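NH(3)-dependent NAD(+) synthetase (Francisella tularensis subsp. holarctica LVS, PDB 3FIU) belongs to the NAD synthase family of the HUP clan, with a Rossmann-like alpha/beta fold that here holds adenosine monophosphate and pyrophosphate. Local coordinates at residues R137-T142 against G159-L164; G31-L36 against M126-Y131. All coordinates share one frame; numbering follows the deposited sequence.

Contact 1 (R137-T142 against G159-L164). With AMP (adenosine monophosphate), chain G.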
loop_
_atom_site.group_PDB
_atom_site.type_symbol
_atom_site.label_atom_id
_atom_site.label_comp_id
_atom_site.label_asym_id
_atom_site.label_seq_id
_atom_site.Cartn_x
_atom_site.Cartn_y
_atom_site.Cartn_z
ATOM N N ARG A 137 14.258 -9.365 -2.518
ATOM C CA ARG A 137 14.704 -8.329 -1.590
ATOM C C ARG A 137 13.568 -7.885 -0.708
ATOM O O ARG A 137 12.411 -8.136 -1.030
ATOM C CB ARG A 137 15.203 -7.085 -2.355
ATOM C CG ARG A 137 16.326 -7.375 -3.381
ATOM C CD ARG A 137 17.629 -7.885 -2.741
ATOM N NE ARG A 137 18.623 -8.168 -3.783
ATOM C CZ ARG A 137 19.414 -7.252 -4.339
ATOM N NH1 ARG A 137 19.377 -5.977 -3.922
ATOM N NH2 ARG A 137 20.268 -7.607 -5.300
ATOM N N ILE A 138 13.883 -7.201 0.385
ATOM C CA ILE A 138 12.838 -6.455 1.094
ATOM C C ILE A 138 12.962 -4.950 0.863
ATOM O O ILE A 138 14.060 -4.458 0.639
ATOM C CB ILE A 138 12.736 -6.798 2.586
ATOM C CG1 ILE A 138 14.077 -6.589 3.325
ATOM C CG2 ILE A 138 12.241 -8.208 2.720
ATOM C CD1 ILE A 138 13.924 -6.724 4.881
ATOM N N VAL A 139 11.829 -4.242 0.908
ATOM C CA VAL A 139 11.784 -2.818 0.590
ATOM C C VAL A 139 11.973 -2.022 1.866
ATOM O O VAL A 139 11.168 -2.114 2.814
ATOM C CB VAL A 139 10.413 -2.416 -0.061
ATOM C CG1 VAL A 139 10.361 -0.896 -0.292
ATOM C CG2 VAL A 139 10.203 -3.172 -1.341
ATOM N N ILE A 140 13.035 -1.230 1.895
ATOM C CA ILE A 140 13.291 -0.351 3.031
ATOM C C ILE A 140 12.504 0.941 2.898
ATOM O O ILE A 140 12.703 1.698 1.922
ATOM C CB ILE A 140 14.767 0.018 3.120
ATOM C CG1 ILE A 140 15.609 -1.232 3.365
ATOM C CG2 ILE A 140 14.939 1.099 4.250
ATOM C CD1 ILE A 140 17.103 -0.992 3.407
ATOM N N GLY A 141 11.618 1.211 3.860
ATOM C CA GLY A 141 10.915 2.491 3.921
ATOM C C GLY A 141 11.735 3.488 4.737
ATOM O O GLY A 141 12.434 3.108 5.667
ATOM N N THR A 142 11.658 4.766 4.366
ATOM C CA THR A 142 12.604 5.762 4.905
ATOM C C THR A 142 11.980 6.718 5.926
ATOM O O THR A 142 12.652 7.646 6.385
ATOM C CB THR A 142 13.212 6.611 3.783
ATOM O OG1 THR A 142 12.176 7.376 3.181
ATOM C CG2 THR A 142 13.920 5.727 2.718
ATOM N N GLY A 159 4.842 5.532 2.389
ATOM C CA GLY A 159 4.468 4.951 3.685
ATOM C C GLY A 159 4.377 3.425 3.648
ATOM O O GLY A 159 4.187 2.785 4.680
ATOM N N ALA A 160 4.528 2.833 2.464
ATOM C CA ALA A 160 4.379 1.384 2.278
ATOM C C ALA A 160 5.732 0.731 2.086
ATOM O O ALA A 160 6.383 0.928 1.053
ATOM C CB ALA A 160 3.502 1.100 1.078
ATOM N N ALA A 161 6.175 -0.047 3.072
ATOM C CA ALA A 161 7.461 -0.726 2.949
ATOM C C ALA A 161 7.438 -1.999 3.793
ATOM O O ALA A 161 6.438 -2.280 4.440
ATOM C CB ALA A 161 8.603 0.211 3.380
ATOM N N ASP A 162 8.523 -2.765 3.761
ATOM C CA ASP A 162 8.612 -4.000 4.546
ATOM C C ASP A 162 9.261 -3.733 5.889
ATOM O O ASP A 162 8.998 -4.449 6.863
ATOM C CB ASP A 162 9.403 -5.057 3.794
ATOM C CG ASP A 162 8.748 -5.462 2.486
ATOM O OD1 ASP A 162 7.494 -5.433 2.404
ATOM O OD2 ASP A 162 9.483 -5.828 1.542
ATOM N N ILE A 163 10.110 -2.695 5.941
ATOM C CA ILE A 163 10.944 -2.467 7.116
ATOM C C ILE A 163 11.268 -0.981 7.197
ATOM O O ILE A 163 11.559 -0.354 6.165
ATOM C CB ILE A 163 12.231 -3.355 7.080
ATOM C CG1 ILE A 163 12.995 -3.261 8.401
ATOM C CG2 ILE A 163 13.132 -3.009 5.871
ATOM C CD1 ILE A 163 13.964 -4.468 8.617
ATOM N N LEU A 164 11.183 -0.440 8.413
ATOM C CA LEU A 164 11.330 0.990 8.668
ATOM C C LEU A 164 12.430 1.250 9.708
ATOM O O LEU A 164 12.148 1.421 10.904
ATOM C CB LEU A 164 9.973 1.609 9.112
ATOM C CG LEU A 164 8.734 1.530 8.189
ATOM C CD1 LEU A 164 7.513 2.236 8.819
ATOM C CD2 LEU A 164 8.999 2.127 6.809
HETATM P P AMP G . 10.036 12.484 0.976
HETATM O O1P AMP G . 10.109 12.199 2.464
HETATM O O2P AMP G . 8.586 12.636 0.486
HETATM O O3P AMP G . 10.951 13.506 0.399
HETATM O "O5'" AMP G . 10.428 11.088 0.237
HETATM C "C5'" AMP G . 9.923 9.847 0.772
HETATM C "C4'" AMP G . 10.677 8.706 0.111
HETATM O "O4'" AMP G . 10.205 8.473 -1.223
HETATM C "C3'" AMP G . 12.161 8.988 -0.081
HETATM O "O3'" AMP G . 12.835 8.742 1.146
HETATM C "C2'" AMP G . 12.528 7.979 -1.165
HETATM O "O2'" AMP G . 12.792 6.675 -0.604
HETATM C "C1'" AMP G . 11.264 7.945 -2.028
HETATM N N9 AMP G . 11.443 8.873 -3.169
HETATM C C8 AMP G . 10.973 10.145 -3.281
HETATM N N7 AMP G . 11.343 10.703 -4.464
HETATM C C5 AMP G . 12.093 9.776 -5.107
HETATM C C6 AMP G . 12.778 9.710 -6.411
HETATM N N6 AMP G . 12.787 10.779 -7.240
HETATM N N1 AMP G . 13.401 8.550 -6.690
HETATM C C2 AMP G . 13.433 7.480 -5.869
HETATM N N3 AMP G . 12.810 7.452 -4.658
HETATM C C4 AMP G . 12.140 8.571 -4.263
#

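Contact 2 (G31-L36 against M126-Y131). With AMP (adenosine monophosphate), chain G.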
loop_
_atom_site.group_PDB
_atom_site.type_symbol
_atom_site.label_atom_id
_atom_site.label_comp_id
_atom_site.label_asym_id
_atom_site.label_seq_id
_atom_site.Cartn_x
_atom_site.Cartn_y
_atom_site.Cartn_z
ATOM N N GLY A 31 18.361 -9.551 0.553
ATOM C CA GLY A 31 18.875 -8.182 0.665
ATOM C C GLY A 31 17.773 -7.141 0.551
ATOM O O GLY A 31 16.586 -7.419 0.855
ATOM N N PHE A 32 18.156 -5.972 0.051
ATOM C CA PHE A 32 17.354 -4.776 0.153
ATOM C C PHE A 32 17.198 -4.065 -1.166
ATOM O O PHE A 32 18.037 -4.165 -2.073
ATOM C CB PHE A 32 18.032 -3.787 1.124
ATOM C CG PHE A 32 18.307 -4.366 2.492
ATOM C CD1 PHE A 32 19.597 -4.785 2.839
ATOM C CD2 PHE A 32 17.273 -4.490 3.430
ATOM C CE1 PHE A 32 19.839 -5.343 4.113
ATOM C CE2 PHE A 32 17.505 -5.016 4.709
ATOM C CZ PHE A 32 18.801 -5.468 5.039
ATOM N N VAL A 33 16.126 -3.292 -1.236
ATOM C CA VAL A 33 15.985 -2.304 -2.289
ATOM C C VAL A 33 15.432 -1.034 -1.636
ATOM O O VAL A 33 14.665 -1.100 -0.634
ATOM C CB VAL A 33 15.120 -2.835 -3.480
ATOM C CG1 VAL A 33 13.680 -3.122 -3.052
ATOM C CG2 VAL A 33 15.150 -1.854 -4.715
ATOM N N ILE A 34 15.821 0.110 -2.195
ATOM C CA ILE A 34 15.468 1.395 -1.607
ATOM C C ILE A 34 15.342 2.435 -2.713
ATOM O O ILE A 34 16.108 2.395 -3.669
ATOM C CB ILE A 34 16.496 1.822 -0.548
ATOM C CG1 ILE A 34 16.012 3.095 0.161
ATOM C CG2 ILE A 34 17.866 2.088 -1.184
ATOM C CD1 ILE A 34 16.651 3.304 1.497
ATOM N N GLY A 35 14.329 3.303 -2.619
ATOM C CA GLY A 35 14.222 4.439 -3.540
ATOM C C GLY A 35 15.068 5.609 -3.036
ATOM O O GLY A 35 14.922 6.041 -1.876
ATOM N N LEU A 36 15.968 6.108 -3.886
ATOM C CA LEU A 36 16.845 7.230 -3.511
ATOM C C LEU A 36 16.417 8.523 -4.165
ATOM O O LEU A 36 16.507 8.678 -5.390
ATOM C CB LEU A 36 18.311 6.946 -3.879
ATOM C CG LEU A 36 19.262 6.158 -3.009
ATOM C CD1 LEU A 36 20.648 6.355 -3.610
ATOM C CD2 LEU A 36 19.276 6.636 -1.573
ATOM N N MET A 126 5.421 0.724 -6.514
ATOM C CA MET A 126 5.280 -0.350 -7.505
ATOM C C MET A 126 6.649 -0.771 -8.049
ATOM O O MET A 126 6.952 -1.952 -8.119
ATOM C CB MET A 126 4.388 0.094 -8.665
ATOM C CG MET A 126 2.882 0.147 -8.293
ATOM S SD MET A 126 1.805 0.519 -9.670
ATOM C CE MET A 126 2.244 -0.770 -10.845
ATOM N N TYR A 127 7.465 0.209 -8.429
ATOM C CA TYR A 127 8.824 -0.087 -8.896
ATOM C C TYR A 127 9.614 -0.879 -7.886
ATOM O O TYR A 127 10.224 -1.898 -8.224
ATOM C CB TYR A 127 9.580 1.199 -9.269
ATOM C CG TYR A 127 9.124 1.735 -10.583
ATOM C CD1 TYR A 127 9.539 1.138 -11.787
ATOM C CD2 TYR A 127 8.263 2.839 -10.641
ATOM C CE1 TYR A 127 9.109 1.645 -13.014
ATOM C CE2 TYR A 127 7.833 3.337 -11.833
ATOM C CZ TYR A 127 8.244 2.720 -13.019
ATOM O OH TYR A 127 7.786 3.234 -14.182
ATOM N N LEU A 128 9.662 -0.377 -6.657
ATOM C CA LEU A 128 10.374 -1.043 -5.568
ATOM C C LEU A 128 9.962 -2.485 -5.335
ATOM O O LEU A 128 10.833 -3.357 -5.194
ATOM C CB LEU A 128 10.242 -0.241 -4.258
ATOM C CG LEU A 128 10.958 1.119 -4.340
ATOM C CD1 LEU A 128 10.476 1.998 -3.211
ATOM C CD2 LEU A 128 12.474 0.945 -4.308
ATOM N N TYR A 129 8.655 -2.727 -5.275
ATOM C CA TYR A 129 8.094 -4.071 -5.117
ATOM C C TYR A 129 8.273 -4.976 -6.348
ATOM O O TYR A 129 8.430 -6.159 -6.190
ATOM C CB TYR A 129 6.611 -3.987 -4.655
ATOM C CG TYR A 129 6.592 -3.799 -3.147
ATOM C CD1 TYR A 129 6.546 -2.511 -2.580
ATOM C CD2 TYR A 129 6.786 -4.903 -2.297
ATOM C CE1 TYR A 129 6.625 -2.339 -1.186
ATOM C CE2 TYR A 129 6.848 -4.749 -0.937
ATOM C CZ TYR A 129 6.773 -3.469 -0.373
ATOM O OH TYR A 129 6.859 -3.329 1.011
ATOM N N ALA A 130 8.213 -4.422 -7.559
ATOM C CA ALA A 130 8.544 -5.204 -8.763
ATOM C C ALA A 130 9.989 -5.699 -8.691
ATOM O O ALA A 130 10.276 -6.878 -9.000
ATOM C CB ALA A 130 8.341 -4.370 -10.047
ATOM N N TYR A 131 10.910 -4.804 -8.320
ATOM C CA TYR A 131 12.319 -5.211 -8.162
ATOM C C TYR A 131 12.477 -6.249 -7.047
ATOM O O TYR A 131 13.091 -7.304 -7.236
ATOM C CB TYR A 131 13.227 -4.002 -7.857
ATOM C CG TYR A 131 14.692 -4.403 -7.845
ATOM C CD1 TYR A 131 15.453 -4.354 -9.008
ATOM C CD2 TYR A 131 15.292 -4.883 -6.678
ATOM C CE1 TYR A 131 16.794 -4.754 -9.007
ATOM C CE2 TYR A 131 16.631 -5.287 -6.667
ATOM C CZ TYR A 131 17.370 -5.232 -7.849
ATOM O OH TYR A 131 18.703 -5.624 -7.852
HETATM P P AMP G . 10.036 12.484 0.976
HETATM O O1P AMP G . 10.109 12.199 2.464
HETATM O O2P AMP G . 8.586 12.636 0.486
HETATM O O3P AMP G . 10.951 13.506 0.399
HETATM O "O5'" AMP G . 10.428 11.088 0.237
HETATM C "C5'" AMP G . 9.923 9.847 0.772
HETATM C "C4'" AMP G . 10.677 8.706 0.111
HETATM O "O4'" AMP G . 10.205 8.473 -1.223
HETATM C "C3'" AMP G . 12.161 8.988 -0.081
HETATM O "O3'" AMP G . 12.835 8.742 1.146
HETATM C "C2'" AMP G . 12.528 7.979 -1.165
HETATM O "O2'" AMP G . 12.792 6.675 -0.604
HETATM C "C1'" AMP G . 11.264 7.945 -2.028
HETATM N N9 AMP G . 11.443 8.873 -3.169
HETATM C C8 AMP G . 10.973 10.145 -3.281
HETATM N N7 AMP G . 11.343 10.703 -4.464
HETATM C C5 AMP G . 12.093 9.776 -5.107
HETATM C C6 AMP G . 12.778 9.710 -6.411
HETATM N N6 AMP G . 12.787 10.779 -7.240
HETATM N N1 AMP G . 13.401 8.550 -6.690
HETATM C C2 AMP G . 13.433 7.480 -5.869
HETATM N N3 AMP G . 12.810 7.452 -4.658
HETATM C C4 AMP G . 12.140 8.571 -4.263
#

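Contact 1 (R137-T142 against G159-L164)
Strand 137-139 is outermost, within this chain, in the parallel sheet of a Rossmann-like fold, and the chain runs on through Ile140, which makes a single beta bridge with Ile163 of the irregular segment 159-164. Ile138, branched and apolar as suits a buried strand, brings CD1 obliquely to within 3.9 Å of Ile163 CG2. Val139 N lies 2.9 Å from Asp162 OD2, the N-H almost straight (171°) and reaching the carboxylate from above its plane, while Val139 O receives Asp162 N and, weakly, Ile163 N. Asp162 suits this buried place because OD1 is satisfied too, by Tyr129 OH and by a salt bridge to Lys155 of the second subunit. Ile140 turns its CB away, yet its CG1 lies alongside Ile163 CG2, so that this one methyl serves both Ile138 and Ile140. Gly141 N donates to Ile163 O at 2.8 Å, nearly along the C=O axis. A glycine fits here because Ala161 CB and Leu164 CD2 fill the place where a side chain would point; Leu164 CD2 is tight against Gly141 CA at 3.5 Å. Thr142 OG1, in the crowded position (chi1 65°), shares a hydrogen bond with AMP O3' at 2.5 Å.

Contact 2 (G31-L36 against M126-Y131)
Val33 and Leu128 bury the most surface where strand 31-35 lies against helix 113-135, with Tyr131 next; the segments meet by van der Waals packing, with no hydrogen bond between them. The short axes approach to 8.6 Å at 162°, so helix and strand run nearly antiparallel, as expected when a helix returns the chain to a parallel sheet. Val33 points its beta-branched side chain at the helix and divides it between two partners. Val33 CG1, in the crowded position between backbone N and carbonyl carbon, rests 3.6 Å from Leu128 O, while Val33 CG2, anti to the backbone N, comes within 3.6 Å of Tyr131 CD2 and also touches Leu128 CD2. Leu128, its CG anti to the carbonyl carbon, is long enough to reach past Val33 and lay CD2 on the strand backbone, 3.4 Å from Gly35 N. Glycine suits that position, since a side chain there would collide with AMP N3; Gly35 O accepts a hydrogen bond from AMP O2' at 2.6 Å. Tyr131, with CG anti to its backbone N (chi1 -174°), meets Val33 CG2 obliquely through CD2, and its hydroxyl is hydrogen-bonded to Thr57 OG1. Ile34 and Phe32 turn away from helix 113-135 and pack on helix 40-51, so strand 31-35 is sandwiched between these helices and flanked within the sheet by strands 56-60 and 137-139.

Overall arrangement
The two contacts have centres about 8 Å apart and come in series along the chain: contact 2 closes with helix 113-135, and strand 137-139, which opens contact 1, follows directly. They meet in one parallel sheet, where strands 31-35 and 137-139 are neighbours, joined for example by Ile138 N and Gly31 O at 2.8 Å, probably a hydrogen bond. Contact 2 packs a helix on one face of this sheet, whereas contact 1 adds loop 159-164 beside the outer strand 137-139. Both end at the same AMP, met at the C-terminal end of strand 31-35 by Gly35 and just beyond strand 137-139 by Thr142, and both also touch the second subunit, so the ligand pocket and the dimer interface share this framework.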